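Local coordinates for protein EF-P arginine 32 rhamnosyl-transferase (Pseudomonas putida KT2440, PDB 5NV8) that belongs to the EarP family of elongation factor P rhamnosyltransferases and binds 2'-deoxy-thymidine-beta-L-rhamnose, at residues 34-39 against 162-167. Residues are numbered along the deposited sequence; the frame is centred on the assembly and turned at random.
Sequences TWRLAR and GLLREG
Arg-36 and Glu-166 meet in a one-pronged salt bridge. Arg-36 NH1 donates to Glu-166 OE2 over 2.9 Å, with a bent N-H...O angle of 141°. The oxygen lies 14° out of the guanidinium plane and is met nearly along its C-O axis. The two flat groups stand almost perpendicular, and OE2 alone meets Arg-36, while Glu-166 OE1 pairs with Arg-291 on helix 287-295. A bend at chi3 (-51°) turns the Arg-36 tip away from the line of its extended stem. Water 1 donates to both Arg-36 O (3.0 Å) and Glu-166 OE2, and so links the helix backbone to the same carboxylate oxygen. Arg-39 NH2 lies 4.3 Å from Glu-166 OE2, beyond salt-bridge range; its positive charge probably still steadies the carboxylate. Arg-39 NH1 is hydrogen-bonded to Gln-268. Beside this polar cluster, Leu-164 CB packs 4.0 Å from Arg-36 CD. Leu-164 CD2 touches Leu-37 CD1 at 3.8 Å, the two leucines crossing at about a right angle. Arg-36 NE pairs with Asp-287. Arg-36 also lies close to the bound 2'-deoxy-thymidine-beta-L-rhamnose. The contact joins helix 30-43 to the loop leading into helix 169-177, while helix 378-387 packs against both leucines.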
# COMPACT_ATOMS: atom_id res chain seq x y z
N THR A 34 -3.72 10.07 -7.93
CA THR A 34 -4.32 10.69 -9.12
C THR A 34 -4.06 9.86 -10.37
O THR A 34 -4.94 9.72 -11.22
CB THR A 34 -3.80 12.12 -9.29
OG1 THR A 34 -2.36 12.12 -9.29
CG2 THR A 34 -4.30 13.01 -8.16
N TRP A 35 -2.85 9.31 -10.50
CA TRP A 35 -2.56 8.45 -11.64
C TRP A 35 -3.37 7.17 -11.60
O TRP A 35 -3.74 6.64 -12.66
CB TRP A 35 -1.05 8.15 -11.69
CG TRP A 35 -0.62 7.13 -12.70
CD1 TRP A 35 0.15 6.02 -12.47
CD2 TRP A 35 -0.89 7.14 -14.11
NE1 TRP A 35 0.35 5.33 -13.63
CE2 TRP A 35 -0.27 5.99 -14.66
CE3 TRP A 35 -1.61 7.99 -14.96
CZ2 TRP A 35 -0.35 5.68 -16.02
CZ3 TRP A 35 -1.68 7.68 -16.31
CH2 TRP A 35 -1.05 6.53 -16.82
N ARG A 36 -3.68 6.66 -10.41
CA ARG A 36 -4.52 5.47 -10.31
C ARG A 36 -5.97 5.79 -10.67
O ARG A 36 -6.61 5.05 -11.43
CB ARG A 36 -4.44 4.88 -8.90
CG ARG A 36 -5.34 3.67 -8.69
CD ARG A 36 -5.16 3.05 -7.31
NE ARG A 36 -3.76 2.78 -6.99
CZ ARG A 36 -3.02 1.84 -7.56
NH1 ARG A 36 -3.54 1.07 -8.51
NH2 ARG A 36 -1.76 1.67 -7.20
N LEU A 37 -6.50 6.89 -10.14
CA LEU A 37 -7.88 7.26 -10.41
C LEU A 37 -8.09 7.61 -11.88
O LEU A 37 -9.11 7.26 -12.47
CB LEU A 37 -8.30 8.42 -9.51
CG LEU A 37 -9.64 9.09 -9.82
CD1 LEU A 37 -10.79 8.11 -9.66
CD2 LEU A 37 -9.84 10.30 -8.91
N ALA A 38 -7.11 8.30 -12.49
CA ALA A 38 -7.28 8.78 -13.86
C ALA A 38 -7.40 7.63 -14.85
O ALA A 38 -8.21 7.69 -15.79
CB ALA A 38 -6.12 9.70 -14.24
N ARG A 39 -6.61 6.57 -14.68
CA ARG A 39 -6.73 5.41 -15.57
C ARG A 39 -8.07 4.72 -15.38
O ARG A 39 -8.67 4.24 -16.35
CB ARG A 39 -5.60 4.41 -15.32
CG ARG A 39 -4.22 5.00 -15.24
CD ARG A 39 -3.17 3.90 -15.26
NE ARG A 39 -3.44 2.83 -14.29
CZ ARG A 39 -2.99 2.83 -13.04
NH1 ARG A 39 -2.25 3.84 -12.60
NH2 ARG A 39 -3.27 1.82 -12.23
N GLY A 162 -15.53 5.91 -1.02
CA GLY A 162 -14.86 4.75 -0.47
C GLY A 162 -13.37 4.70 -0.77
O GLY A 162 -12.64 5.64 -0.48
N LEU A 163 -12.92 3.59 -1.36
CA LEU A 163 -11.52 3.40 -1.69
C LEU A 163 -11.37 3.05 -3.16
O LEU A 163 -12.28 2.48 -3.77
CB LEU A 163 -10.89 2.30 -0.82
CG LEU A 163 -11.33 2.25 0.65
CD1 LEU A 163 -10.99 0.91 1.29
CD2 LEU A 163 -10.71 3.39 1.44
N LEU A 164 -10.22 3.40 -3.73
CA LEU A 164 -9.93 3.06 -5.11
C LEU A 164 -9.71 1.55 -5.23
O LEU A 164 -8.82 0.99 -4.58
CB LEU A 164 -8.70 3.81 -5.60
CG LEU A 164 -8.82 5.34 -5.61
CD1 LEU A 164 -7.45 5.98 -5.51
CD2 LEU A 164 -9.55 5.80 -6.86
N ARG A 165 -10.53 0.90 -6.05
CA ARG A 165 -10.42 -0.53 -6.27
C ARG A 165 -10.85 -0.81 -7.70
O ARG A 165 -12.02 -0.61 -8.05
CB ARG A 165 -11.28 -1.31 -5.28
CG ARG A 165 -10.98 -2.81 -5.22
CD ARG A 165 -12.15 -3.58 -4.61
NE ARG A 165 -13.45 -3.14 -5.11
CZ ARG A 165 -14.32 -2.43 -4.40
NH1 ARG A 165 -14.03 -2.06 -3.16
NH2 ARG A 165 -15.48 -2.07 -4.93
N GLU A 166 -9.90 -1.25 -8.53
CA GLU A 166 -10.20 -1.62 -9.91
C GLU A 166 -11.17 -2.79 -9.96
O GLU A 166 -11.14 -3.69 -9.11
CB GLU A 166 -8.91 -1.96 -10.65
CG GLU A 166 -7.87 -0.84 -10.72
CD GLU A 166 -7.07 -0.67 -9.44
OE1 GLU A 166 -7.40 -1.30 -8.41
OE2 GLU A 166 -6.11 0.12 -9.45
N GLY A 167 -12.03 -2.78 -10.98
CA GLY A 167 -13.06 -3.80 -11.10
C GLY A 167 -12.53 -5.23 -11.11
O GLY A 167 -13.15 -6.13 -10.55
O HOH W 1 -6.34 2.03 -11.74